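Austinoid biosynthesis clusters protein H (Emericella nidulans FGSC A4, PDB 5X9K) takes part, as a homodimeric member of the Trt14 isomerase family, in making the fungal meroterpenoids austinol and dehydroaustinol. Local coordinates at residues Ser47-Met52 / Glu74-Asp79; Tyr130-Asn135 / Thr139-Phe144. All blocks are in the same frame, centred on the assembly; numbering follows the deposited sequence.

Interaction 1 of 2, residues Ser47-Met52 / Glu74-Asp79; sequences SVLSFM and EESKAD
Leu49 and Lys77 carry this small, apolar contact, their side chains crossing at about a right angle. The methyl CD1 of Leu49 rests against the aliphatic run of Lys77, 3.6 Å from CD and 3.8 Å from CE. The other methyl, CD2, lies 4.1 Å from Ser76 OG, a loose van der Waals approach; the hydroxyl is itself hydrogen-bonded to Lys73 O. Lys77 can offer its methylenes because CG stands anti to the backbone N (chi1 -175°) and the chain stays extended beyond it. The stretched chain brings NZ into a salt bridge with Glu46, at the start of the short helix that holds Leu49, so the ion pair ties together the same two helices that the leucine joins. Behind Leu49 the backbone folds into a type I turn, Leu49 to Met52, closed by Met52 N to Leu49 O at 3.1 Å. Lys73 NZ donates to Met52 O and, weakly, to Leu49 O. Phe80 of helix 73-86 touches Val48, Leu49 and Met52, while Val48 and Met52 also touch Phe36. Segment 47-52 thus packs against both helix 26-38 and helix 73-86, as the chain enters strand 52-53.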
loop_
_atom_site.group_PDB
_atom_site.type_symbol
_atom_site.label_atom_id
_atom_site.label_comp_id
_atom_site.label_asym_id
_atom_site.label_seq_id
_atom_site.Cartn_x
_atom_site.Cartn_y
_atom_site.Cartn_z
ATOM N N SER A 47 15.232 13.631 12.577
ATOM C CA SER A 47 16.060 12.758 11.755
ATOM C C SER A 47 15.303 12.266 10.529
ATOM O O SER A 47 15.888 12.134 9.447
ATOM C CB SER A 47 16.576 11.588 12.584
ATOM O OG SER A 47 17.649 12.011 13.402
ATOM N N VAL A 48 14.004 11.994 10.680
ATOM C CA VAL A 48 13.165 11.651 9.534
ATOM C C VAL A 48 13.028 12.846 8.602
ATOM O O VAL A 48 13.230 12.737 7.386
ATOM C CB VAL A 48 11.783 11.153 9.996
ATOM C CG1 VAL A 48 10.923 10.873 8.809
ATOM C CG2 VAL A 48 11.913 9.898 10.843
ATOM N N LEU A 49 12.693 14.009 9.163
ATOM C CA LEU A 49 12.508 15.196 8.339
ATOM C C LEU A 49 13.779 15.563 7.594
ATOM O O LEU A 49 13.707 16.137 6.505
ATOM C CB LEU A 49 12.058 16.377 9.199
ATOM C CG LEU A 49 10.663 16.331 9.815
ATOM C CD1 LEU A 49 10.560 17.456 10.839
ATOM C CD2 LEU A 49 9.600 16.469 8.740
ATOM N N SER A 50 14.948 15.266 8.165
ATOM C CA SER A 50 16.194 15.658 7.519
ATOM C C SER A 50 16.497 14.829 6.276
ATOM O O SER A 50 17.386 15.200 5.502
ATOM C CB SER A 50 17.358 15.559 8.509
ATOM O OG SER A 50 17.738 14.212 8.705
ATOM N N PHE A 51 15.786 13.728 6.066
ATOM C CA PHE A 51 15.940 12.922 4.865
ATOM C C PHE A 51 14.904 13.249 3.793
ATOM O O PHE A 51 14.875 12.582 2.755
ATOM C CB PHE A 51 15.873 11.435 5.226
ATOM C CG PHE A 51 17.222 10.803 5.459
ATOM C CD1 PHE A 51 17.838 10.882 6.702
ATOM C CD2 PHE A 51 17.861 10.115 4.438
ATOM C CE1 PHE A 51 19.082 10.293 6.922
ATOM C CE2 PHE A 51 19.107 9.523 4.651
ATOM C CZ PHE A 51 19.715 9.616 5.897
ATOM N N MET A 52 14.061 14.255 4.014
ATOM C CA MET A 52 13.074 14.697 3.040
ATOM C C MET A 52 13.518 16.030 2.440
ATOM O O MET A 52 13.918 16.944 3.172
ATOM C CB MET A 52 11.694 14.825 3.694
ATOM C CG MET A 52 11.226 13.524 4.302
ATOM S SD MET A 52 9.743 13.793 5.277
ATOM C CE MET A 52 9.433 12.207 6.000
ATOM N N GLU A 74 6.253 20.463 5.748
ATOM C CA GLU A 74 5.887 21.289 6.895
ATOM C C GLU A 74 4.651 20.749 7.598
ATOM O O GLU A 74 4.602 20.701 8.834
ATOM C CB GLU A 74 5.651 22.730 6.437
ATOM C CG GLU A 74 5.543 23.746 7.564
ATOM C CD GLU A 74 5.510 25.176 7.043
ATOM O OE1 GLU A 74 4.410 25.771 7.007
ATOM O OE2 GLU A 74 6.580 25.695 6.650
ATOM N N GLU A 75 3.639 20.342 6.828
ATOM C CA GLU A 75 2.432 19.773 7.422
ATOM C C GLU A 75 2.706 18.442 8.120
ATOM O O GLU A 75 2.031 18.104 9.097
ATOM C CB GLU A 75 1.357 19.595 6.344
ATOM C CG GLU A 75 0.606 20.859 5.984
ATOM C CD GLU A 75 -0.271 20.669 4.763
ATOM O OE1 GLU A 75 0.115 19.870 3.886
ATOM O OE2 GLU A 75 -1.345 21.309 4.677
ATOM N N SER A 76 3.682 17.672 7.653
ATOM C CA SER A 76 3.863 16.352 8.236
ATOM C C SER A 76 4.630 16.372 9.552
ATOM O O SER A 76 4.670 15.343 10.234
ATOM C CB SER A 76 4.576 15.434 7.248
ATOM O OG SER A 76 5.926 15.822 7.070
ATOM N N LYS A 77 5.233 17.503 9.932
ATOM C CA LYS A 77 6.050 17.517 11.146
ATOM C C LYS A 77 5.235 17.146 12.380
ATOM O O LYS A 77 5.761 16.513 13.305
ATOM C CB LYS A 77 6.704 18.887 11.332
ATOM C CG LYS A 77 7.667 18.933 12.513
ATOM C CD LYS A 77 8.651 20.084 12.420
ATOM C CE LYS A 77 9.696 19.972 13.510
ATOM N NZ LYS A 77 10.450 21.232 13.693
ATOM N N ALA A 78 3.953 17.520 12.413
ATOM C CA ALA A 78 3.101 17.135 13.533
ATOM C C ALA A 78 3.033 15.619 13.696
ATOM O O ALA A 78 2.969 15.121 14.827
ATOM C CB ALA A 78 1.700 17.717 13.340
ATOM N N ASP A 79 3.048 14.875 12.579
ATOM C CA ASP A 79 2.990 13.417 12.645
ATOM C C ASP A 79 4.210 12.853 13.358
ATOM O O ASP A 79 4.091 11.951 14.194
ATOM C CB ASP A 79 2.875 12.821 11.237
ATOM C CG ASP A 79 1.510 13.081 10.585
ATOM O OD1 ASP A 79 0.488 13.070 11.300
ATOM O OD2 ASP A 79 1.460 13.283 9.350
#

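Interaction 2 of 2, residues Tyr130-Asn135 / Thr139-Phe144; sequences YILQIN and TMVEDF
A classic beta bulge marks the antiparallel hairpin of strands 122-134 and 141-148, where Glu142 and Asp143 both face Gln133. Gln133 O accepts from Glu142 N at 2.8 Å and weakly from Asp143 N, while Gln133 N donates to Asp143 O in a nearly straight bond (175°). The bulge shifts the register by one, so that Ile134 and Val141 form a non-hydrogen-bonded pair. The chain turns a corner at Glu142, whose side chain, extended beyond CG, reaches toward Gln133: OE2 takes a bond from Gln133 NE2 at 2.7 Å. The donor comes on the anti side, tilted out of the carboxylate plane, while OE2 lies in the amide plane of Gln133. Arg107 forms a salt bridge to the same oxygen, so two partners grip it. Asp143 OD1 forms a salt bridge with Arg59, and water 1 links it to Ile131 O. On the face carrying Leu132 and Phe144, the edge of Phe144 meets the face of Tyr130 in a T-shaped pair, planes at 77°, with CE1 over the ring centre; Leu132 CD2 lies 3.4 Å from Phe144 CD1. At the hairpin end Asn135 N bonds to Met140 O. Asn135 CG sits between the backbone N and the carbonyl carbon (chi1 58°), turning the amide toward Thr139: OD1 accepts Thr139 N on an in-plane lone pair at 2.8 Å and Met140 N from above the plane at 3.1 Å, while ND2 donates to Thr139 OG1 at 3.1 Å.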
loop_
_atom_site.group_PDB
_atom_site.type_symbol
_atom_site.label_atom_id
_atom_site.label_comp_id
_atom_site.label_asym_id
_atom_site.label_seq_id
_atom_site.Cartn_x
_atom_site.Cartn_y
_atom_site.Cartn_z
ATOM N N TYR A 130 5.377 1.378 1.439
ATOM C CA TYR A 130 6.008 2.654 1.151
ATOM C C TYR A 130 6.464 2.637 -0.295
ATOM O O TYR A 130 7.055 1.655 -0.752
ATOM C CB TYR A 130 7.227 2.898 2.050
ATOM C CG TYR A 130 6.952 3.430 3.441
ATOM C CD1 TYR A 130 5.659 3.541 3.943
ATOM C CD2 TYR A 130 8.010 3.853 4.245
ATOM C CE1 TYR A 130 5.434 4.060 5.222
ATOM C CE2 TYR A 130 7.801 4.345 5.499
ATOM C CZ TYR A 130 6.525 4.455 5.990
ATOM O OH TYR A 130 6.347 4.966 7.250
ATOM N N ILE A 131 6.223 3.727 -1.012
ATOM C CA ILE A 131 6.887 3.971 -2.300
ATOM C C ILE A 131 7.696 5.252 -2.153
ATOM O O ILE A 131 7.123 6.342 -2.044
ATOM C CB ILE A 131 5.896 4.079 -3.465
ATOM C CG1 ILE A 131 5.098 2.780 -3.610
ATOM C CG2 ILE A 131 6.649 4.379 -4.754
ATOM C CD1 ILE A 131 3.983 2.845 -4.641
ATOM N N LEU A 132 9.023 5.131 -2.173
ATOM C CA LEU A 132 9.914 6.260 -1.922
ATOM C C LEU A 132 10.608 6.640 -3.222
ATOM O O LEU A 132 11.274 5.797 -3.837
ATOM C CB LEU A 132 10.944 5.911 -0.848
ATOM C CG LEU A 132 10.337 5.361 0.455
ATOM C CD1 LEU A 132 11.411 4.985 1.454
ATOM C CD2 LEU A 132 9.383 6.373 1.054
ATOM N N GLN A 133 10.439 7.900 -3.635
ATOM C CA GLN A 133 11.164 8.473 -4.768
ATOM C C GLN A 133 12.337 9.282 -4.231
ATOM O O GLN A 133 12.141 10.199 -3.431
ATOM C CB GLN A 133 10.260 9.371 -5.613
ATOM C CG GLN A 133 10.898 9.920 -6.914
ATOM C CD GLN A 133 9.924 10.790 -7.703
ATOM O OE1 GLN A 133 8.814 10.372 -7.994
ATOM N NE2 GLN A 133 10.332 12.019 -8.021
ATOM N N ILE A 134 13.544 8.957 -4.687
ATOM C CA ILE A 134 14.758 9.620 -4.222
ATOM C C ILE A 134 15.102 10.745 -5.194
ATOM O O ILE A 134 14.780 10.671 -6.386
ATOM C CB ILE A 134 15.904 8.598 -4.095
ATOM C CG1 ILE A 134 15.456 7.380 -3.277
ATOM C CG2 ILE A 134 17.158 9.233 -3.500
ATOM C CD1 ILE A 134 14.862 7.757 -1.940
ATOM N N ASN A 135 15.734 11.810 -4.689
ATOM C CA ASN A 135 16.111 12.903 -5.583
ATOM C C ASN A 135 17.236 12.463 -6.524
ATOM O O ASN A 135 17.805 11.376 -6.397
ATOM C CB ASN A 135 16.507 14.166 -4.803
ATOM C CG ASN A 135 17.661 13.953 -3.831
ATOM O OD1 ASN A 135 18.204 12.864 -3.706
ATOM N ND2 ASN A 135 18.036 15.024 -3.128
ATOM N N THR A 139 20.271 11.554 -2.310
ATOM C CA THR A 139 20.504 11.909 -0.915
ATOM C C THR A 139 19.235 12.061 -0.082
ATOM O O THR A 139 19.327 12.057 1.152
ATOM C CB THR A 139 21.293 13.229 -0.823
ATOM O OG1 THR A 139 20.589 14.261 -1.532
ATOM C CG2 THR A 139 22.683 13.071 -1.430
ATOM N N MET A 140 18.070 12.223 -0.706
ATOM C CA MET A 140 16.870 12.531 0.064
ATOM C C MET A 140 15.616 11.988 -0.617
ATOM O O MET A 140 15.587 11.749 -1.824
ATOM C CB MET A 140 16.746 14.041 0.286
ATOM C CG MET A 140 17.680 14.606 1.382
ATOM S SD MET A 140 17.299 16.322 1.652
ATOM C CE MET A 140 17.645 16.951 0.012
ATOM N N VAL A 141 14.580 11.764 0.187
ATOM C CA VAL A 141 13.274 11.380 -0.338
ATOM C C VAL A 141 12.551 12.635 -0.803
ATOM O O VAL A 141 12.384 13.588 -0.031
ATOM C CB VAL A 141 12.447 10.642 0.735
ATOM C CG1 VAL A 141 11.028 10.353 0.216
ATOM C CG2 VAL A 141 13.132 9.350 1.163
ATOM N N GLU A 142 12.118 12.645 -2.067
ATOM C CA GLU A 142 11.343 13.763 -2.598
ATOM C C GLU A 142 9.892 13.414 -2.882
ATOM O O GLU A 142 9.102 14.314 -3.166
ATOM C CB GLU A 142 11.992 14.316 -3.882
ATOM C CG GLU A 142 12.053 13.336 -5.046
ATOM C CD GLU A 142 12.729 13.921 -6.280
ATOM O OE1 GLU A 142 13.456 14.940 -6.154
ATOM O OE2 GLU A 142 12.536 13.355 -7.375
ATOM N N ASP A 143 9.518 12.142 -2.813
ATOM C CA ASP A 143 8.108 11.775 -2.819
ATOM C C ASP A 143 7.951 10.568 -1.908
ATOM O O ASP A 143 8.641 9.563 -2.078
ATOM C CB ASP A 143 7.612 11.490 -4.236
ATOM C CG ASP A 143 6.085 11.536 -4.342
ATOM O OD1 ASP A 143 5.409 10.647 -3.778
ATOM O OD2 ASP A 143 5.558 12.478 -4.976
ATOM N N PHE A 144 7.083 10.694 -0.914
ATOM C CA PHE A 144 6.917 9.723 0.169
ATOM C C PHE A 144 5.462 9.262 0.096
ATOM O O PHE A 144 4.568 9.923 0.631
ATOM C CB PHE A 144 7.270 10.373 1.521
ATOM C CG PHE A 144 7.062 9.492 2.730
ATOM C CD1 PHE A 144 6.876 8.109 2.616
ATOM C CD2 PHE A 144 7.073 10.055 3.997
ATOM C CE1 PHE A 144 6.681 7.326 3.739
ATOM C CE2 PHE A 144 6.893 9.266 5.135
ATOM C CZ PHE A 144 6.690 7.902 5.001
HETATM O O HOH W 1 6.238 8.044 -4.091
#

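In the fold
Interaction 1 closes before interaction 2 opens along the chain, yet their centres lie only about 13 Å apart, and segments 47-52 and 139-144 meet directly. Phe51 O is 2.7 Å from Val141 N, a probable hydrogen bond, and Met52 CE packs 3.8 Å from Phe144 CD2. The turn after helix 46-49 is thereby fastened to the hairpin's returning strand, which also runs parallel to strand 56-61 in the curved mixed sheet. Phe36 of helix 26-38 touches side chains of both contacts. Helices and curled sheet together are consistent with a cone-like alpha+beta barrel, as in SnoaL-like proteins; interaction 2 additionally reaches the dimer partner, where Ile131 packs on Val101 of the second subunit.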